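Aminotransferase, class I (Staphylococcus aureus, PDB 2O1B) probably catalyses the reversible, pyridoxal-5'-phosphate-dependent transfer of amino groups between amino acids and 2-oxo acids, as an aspartate aminotransferase-type enzyme of class I. Local coordinates at residues 192-197 with 334-340; 349-353 with 365-369. All coordinates share one frame; numbering follows the deposited sequence.

Contact 1: 192-197 with 334-340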
loop_
_atom_site.group_PDB
_atom_site.type_symbol
_atom_site.label_atom_id
_atom_site.label_comp_id
_atom_site.label_asym_id
_atom_site.label_seq_id
_atom_site.Cartn_x
_atom_site.Cartn_y
_atom_site.Cartn_z
ATOM N N ASN A 192 -13.512 9.104 16.082
ATOM C CA ASN A 192 -13.856 9.898 14.925
ATOM C C ASN A 192 -15.186 9.321 14.444
ATOM O O ASN A 192 -15.207 8.203 13.929
ATOM C CB ASN A 192 -12.757 9.764 13.870
ATOM C CG ASN A 192 -12.959 10.691 12.662
ATOM O OD1 ASN A 192 -14.027 11.270 12.466
ATOM N ND2 ASN A 192 -11.911 10.823 11.839
ATOM N N PRO A 193 -16.282 10.104 14.508
ATOM C CA PRO A 193 -16.386 11.566 14.574
ATOM C C PRO A 193 -16.720 12.266 15.909
ATOM O O PRO A 193 -16.726 13.513 15.947
ATOM C CB PRO A 193 -17.546 11.813 13.629
ATOM C CG PRO A 193 -18.518 10.617 13.993
ATOM C CD PRO A 193 -17.621 9.481 14.431
ATOM N N THR A 194 -17.006 11.503 16.970
ATOM C CA THR A 194 -17.646 12.061 18.177
ATOM C C THR A 194 -16.678 12.736 19.160
ATOM O O THR A 194 -17.113 13.491 20.026
ATOM C CB THR A 194 -18.458 11.005 18.948
ATOM O OG1 THR A 194 -17.554 10.117 19.616
ATOM C CG2 THR A 194 -19.385 10.215 18.019
ATOM N N GLY A 195 -15.381 12.456 19.031
ATOM C CA GLY A 195 -14.350 13.049 19.908
ATOM C C GLY A 195 -14.286 12.451 21.314
ATOM O O GLY A 195 -13.595 12.984 22.199
ATOM N N SER A 196 -15.015 11.345 21.498
ATOM C CA SER A 196 -15.124 10.643 22.766
ATOM C C SER A 196 -13.785 10.013 23.110
ATOM O O SER A 196 -13.063 9.574 22.220
ATOM C CB SER A 196 -16.167 9.533 22.647
ATOM O OG SER A 196 -17.410 10.027 22.150
ATOM N N THR A 197 -13.468 9.963 24.403
ATOM C CA THR A 197 -12.216 9.380 24.886
ATOM C C THR A 197 -12.483 8.147 25.759
ATOM O O THR A 197 -13.605 7.959 26.244
ATOM C CB THR A 197 -11.384 10.402 25.687
ATOM O OG1 THR A 197 -12.194 11.006 26.703
ATOM C CG2 THR A 197 -10.812 11.493 24.753
ATOM N N LYS A 334 -13.659 15.618 23.689
ATOM C CA LYS A 334 -12.693 15.312 24.754
ATOM C C LYS A 334 -11.303 15.049 24.187
ATOM O O LYS A 334 -10.300 15.110 24.897
ATOM C CB LYS A 334 -13.162 14.110 25.564
ATOM C CG LYS A 334 -14.575 14.241 26.152
ATOM C CD LYS A 334 -14.891 13.030 27.011
ATOM C CE LYS A 334 -16.378 12.826 27.184
ATOM N NZ LYS A 334 -16.557 11.541 27.900
ATOM N N GLY A 335 -11.270 14.744 22.897
ATOM C CA GLY A 335 -10.031 14.577 22.147
ATOM C C GLY A 335 -10.275 14.637 20.648
ATOM O O GLY A 335 -11.409 14.849 20.193
ATOM N N GLY A 336 -9.209 14.462 19.870
ATOM C CA GLY A 336 -9.311 14.559 18.419
ATOM C C GLY A 336 -9.311 16.003 17.969
ATOM O O GLY A 336 -8.896 16.885 18.711
ATOM N N ILE A 337 -9.783 16.249 16.753
ATOM C CA ILE A 337 -9.695 17.578 16.163
ATOM C C ILE A 337 -11.066 18.131 15.699
ATOM O O ILE A 337 -11.114 19.105 14.956
ATOM C CB ILE A 337 -8.662 17.600 14.992
ATOM C CG1 ILE A 337 -9.098 16.665 13.855
ATOM C CG2 ILE A 337 -7.235 17.238 15.504
ATOM C CD1 ILE A 337 -8.289 16.822 12.595
ATOM N N TYR A 338 -12.162 17.512 16.150
ATOM C CA TYR A 338 -13.508 17.876 15.682
ATOM C C TYR A 338 -14.479 18.283 16.795
ATOM O O TYR A 338 -14.253 17.988 17.977
ATOM C CB TYR A 338 -14.144 16.727 14.887
ATOM C CG TYR A 338 -13.214 15.969 13.969
ATOM C CD1 TYR A 338 -12.975 16.408 12.665
ATOM C CD2 TYR A 338 -12.592 14.795 14.393
ATOM C CE1 TYR A 338 -12.126 15.704 11.808
ATOM C CE2 TYR A 338 -11.743 14.087 13.546
ATOM C CZ TYR A 338 -11.519 14.544 12.254
ATOM O OH TYR A 338 -10.678 13.842 11.411
ATOM N N VAL A 339 -15.567 18.957 16.410
ATOM C CA VAL A 339 -16.758 19.034 17.268
ATOM C C VAL A 339 -17.950 18.346 16.571
ATOM O O VAL A 339 -18.145 18.496 15.369
ATOM C CB VAL A 339 -17.068 20.486 17.739
ATOM C CG1 VAL A 339 -18.279 20.528 18.689
ATOM C CG2 VAL A 339 -15.855 21.088 18.449
ATOM N N TRP A 340 -18.694 17.557 17.342
ATOM C CA TRP A 340 -19.834 16.750 16.876
ATOM C C TRP A 340 -21.065 17.580 17.218
ATOM O O TRP A 340 -21.411 17.730 18.392
ATOM C CB TRP A 340 -19.795 15.406 17.628
ATOM C CG TRP A 340 -20.753 14.283 17.279
ATOM C CD1 TRP A 340 -21.534 13.590 18.159
ATOM C CD2 TRP A 340 -20.960 13.669 15.997
ATOM N NE1 TRP A 340 -22.230 12.598 17.513
ATOM C CE2 TRP A 340 -21.892 12.617 16.184
ATOM C CE3 TRP A 340 -20.443 13.894 14.713
ATOM C CZ2 TRP A 340 -22.344 11.821 15.129
ATOM C CZ3 TRP A 340 -20.894 13.094 13.655
ATOM C CH2 TRP A 340 -21.834 12.074 13.869
HETATM O O HOH W 1 -15.456 15.585 17.768
HETATM O O HOH W 2 -17.360 16.309 19.781
HETATM O O HOH W 3 -16.206 9.523 26.062
#
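Asn192 meets the outer end of Tyr338. Its amide lies obliquely against the ring, the two planes 32° apart, with Asn192 CG 3.7 Å from Tyr338 CE2. The polar ends are held from outside the two segments. Asn192 ND2 hydrogen-bonds to O3 of the bound pyridoxal-5'-phosphate and OD1 to Arg379, while Tyr338 OH hydrogen-bonds to Tyr223, another residue of the cofactor pocket. Pro193 follows through a cis peptide bond. Its ring lies over one face of the Trp340 indole, with Pro193 CG 3.8 Å from the centroid of the six-membered ring of Trp340, a CH-pi contact. The methyl of Thr194 takes the neighbouring part of that face. Thr194 CG2 sits 3.9 Å from the centroid of the five-membered ring and close to its normal. Tyr377 also stacks on the indole, and Tyr167 takes its N-H. Asn192 to Gly195 belong to the Asn-Asn-Pro-Thr-Gly loop of fold-type I aminotransferases, here laid against the start of a strand of the small antiparallel sheet, 338-342. Two waters fill in between the backbones: one bridges Pro193 O and, weakly, Tyr338 O, the other Thr194 O and Trp340 N. Gly195 makes the direct backbone link. Gly195 O accepts from Lys334 N and from Gly335 N, each at 3.0 Å. The Gly335 bond lies in the carbonyl plane, whereas Lys334 N stands 40° out of it. The Ser196 side chain turns back to its own loop, where OG hydrogen-bonds Thr194 OG1. Thr197 crosses the lysine chain. Thr197 OG1, between backbone N and carbonyl carbon (chi1 51°), rests 3.4 Å from Lys334 CD, and CG2 packs against Lys334 CB and the carbonyl carbon beside it. The extended lysine carries NZ to His166 and to a water shared with Thr197 O.

Contact 2: 349-353 with 365-369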
loop_
_atom_site.group_PDB
_atom_site.type_symbol
_atom_site.label_atom_id
_atom_site.label_comp_id
_atom_site.label_asym_id
_atom_site.label_seq_id
_atom_site.Cartn_x
_atom_site.Cartn_y
_atom_site.Cartn_z
ATOM N N SER A 349 -28.467 15.060 8.547
ATOM C CA SER A 349 -27.060 15.436 8.410
ATOM C C SER A 349 -26.711 15.905 6.993
ATOM O O SER A 349 -25.919 16.838 6.805
ATOM C CB SER A 349 -26.146 14.286 8.848
ATOM O OG SER A 349 -26.061 13.269 7.867
ATOM N N GLU A 350 -27.315 15.260 6.003
ATOM C CA GLU A 350 -27.039 15.573 4.604
ATOM C C GLU A 350 -27.770 16.837 4.150
ATOM O O GLU A 350 -27.220 17.641 3.391
ATOM C CB GLU A 350 -27.372 14.373 3.717
ATOM C CG GLU A 350 -26.463 13.161 3.959
ATOM C CD GLU A 350 -26.788 11.973 3.054
ATOM O OE1 GLU A 350 -25.916 11.607 2.238
ATOM O OE2 GLU A 350 -27.905 11.405 3.148
ATOM N N GLN A 351 -28.999 17.017 4.630
ATOM C CA GLN A 351 -29.753 18.245 4.395
ATOM C C GLN A 351 -29.089 19.441 5.066
ATOM O O GLN A 351 -29.016 20.520 4.483
ATOM C CB GLN A 351 -31.196 18.097 4.879
ATOM C CG GLN A 351 -32.067 17.265 3.955
ATOM C CD GLN A 351 -33.364 16.830 4.594
ATOM O OE1 GLN A 351 -33.504 16.831 5.819
ATOM N NE2 GLN A 351 -34.334 16.450 3.759
ATOM N N PHE A 352 -28.601 19.247 6.286
ATOM C CA PHE A 352 -27.884 20.306 6.993
ATOM C C PHE A 352 -26.532 20.585 6.348
ATOM O O PHE A 352 -26.106 21.733 6.286
ATOM C CB PHE A 352 -27.730 19.968 8.482
ATOM C CG PHE A 352 -27.402 21.162 9.360
ATOM C CD1 PHE A 352 -26.410 21.070 10.331
ATOM C CD2 PHE A 352 -28.093 22.375 9.220
ATOM C CE1 PHE A 352 -26.106 22.154 11.151
ATOM C CE2 PHE A 352 -27.796 23.470 10.036
ATOM C CZ PHE A 352 -26.793 23.354 11.009
ATOM N N GLU A 353 -25.870 19.540 5.850
ATOM C CA GLU A 353 -24.608 19.708 5.118
ATOM C C GLU A 353 -24.821 20.584 3.885
ATOM O O GLU A 353 -24.075 21.539 3.662
ATOM C CB GLU A 353 -24.011 18.359 4.706
ATOM C CG GLU A 353 -22.717 18.484 3.890
ATOM C CD GLU A 353 -22.495 17.342 2.900
ATOM O OE1 GLU A 353 -23.343 16.416 2.817
ATOM O OE2 GLU A 353 -21.457 17.380 2.192
ATOM N N ALA A 365 -18.660 17.697 7.544
ATOM C CA ALA A 365 -18.854 16.288 7.305
ATOM C C ALA A 365 -20.183 15.847 7.911
ATOM O O ALA A 365 -20.381 15.955 9.122
ATOM C CB ALA A 365 -17.701 15.487 7.881
ATOM N N PRO A 366 -21.095 15.347 7.066
ATOM C CA PRO A 366 -22.360 14.816 7.544
ATOM C C PRO A 366 -22.135 13.583 8.410
ATOM O O PRO A 366 -21.246 12.781 8.134
ATOM C CB PRO A 366 -23.095 14.433 6.250
ATOM C CG PRO A 366 -22.020 14.231 5.238
ATOM C CD PRO A 366 -20.983 15.258 5.596
ATOM N N GLY A 367 -22.947 13.433 9.445
ATOM C CA GLY A 367 -22.840 12.283 10.325
ATOM C C GLY A 367 -23.168 10.955 9.671
ATOM O O GLY A 367 -22.741 9.909 10.162
ATOM N N LYS A 368 -23.919 10.986 8.570
ATOM C CA LYS A 368 -24.478 9.748 7.989
ATOM C C LYS A 368 -23.451 8.642 7.693
ATOM O O LYS A 368 -23.610 7.532 8.188
ATOM C CB LYS A 368 -25.363 10.013 6.763
ATOM C CG LYS A 368 -25.905 8.726 6.118
ATOM C CD LYS A 368 -27.203 8.963 5.363
ATOM C CE LYS A 368 -27.633 7.741 4.556
ATOM N NZ LYS A 368 -27.661 6.504 5.388
ATOM N N PRO A 369 -22.409 8.939 6.884
ATOM C CA PRO A 369 -21.385 7.932 6.603
ATOM C C PRO A 369 -20.671 7.366 7.839
ATOM O O PRO A 369 -20.033 6.328 7.742
ATOM C CB PRO A 369 -20.383 8.679 5.708
ATOM C CG PRO A 369 -20.664 10.109 5.906
ATOM C CD PRO A 369 -22.126 10.199 6.175
#
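Ser349 and Pro366 form the close side of this contact, their CA atoms 4.8 Å apart. Ser349 points its side chain at the turn that leaves the short strand 365-366. Ser349 CB comes within 3.4 Å of Gly367 N, and Ser349 OG rests 3.6 Å from Pro366 CB. With chi1 at 77°, OG lies between the serine's backbone N and carbonyl carbon and reaches Lys368 N. That hydrogen bond is weak: 3.2 Å from Lys368 N to Ser349 OG, with an N-H...O angle of 135°. One turn along the helix, Glu353 crosses the proline ring. Its carboxylate touches the ring carbons, with Glu353 OE1 3.5 Å from Pro366 CG. The contact sets the first turn of helix 349-360 against the edge strand 365-366 of the four-stranded antiparallel sheet. Only 11 residues separate the segments: the chain finishes the helix, passes through 362-363, which pairs with 50-51, and enters 365-366. Gly367 pairs by backbone with Tyr377 of the adjoining strand, and Phe352 turns to Val378 of that same strand.

The loose side belongs to Glu350 and Lys368. Their chains cross, and Glu350 OE2 lies 3.4 Å from Lys368 CD. The lysine then bends at its last torsion (chi4 52°). Lys368 NZ stays 5.4 Å from Glu350 OE2, so the opposite charges are near but form no salt bridge. In the dimer Lys368 is exposed and Glu350 partly so.

Contacts 1 and 2 follow each other along the chain, and their centres are about 16 Å apart. Both reach the same antiparallel sheet, contact 1 through strand 338-342 and contact 2 through the edge strand 365-366. Strand 377-381 lies between these two strands. The two contacts also touch: Trp340 CH2 packs 3.7 Å from Gly367 CA. Contact 1 reaches the active site, since the Asn192 side chain is about 3 Å from the bound pyridoxal-5'-phosphate at nearest atoms. Contact 2 includes no residue of the cofactor pocket. Its centre is about 19 Å from the chain centre, against about 10 Å for contact 1. Arg379 connects them, hydrogen-bonding to Asn192 by side chain and to Ala365 by backbone.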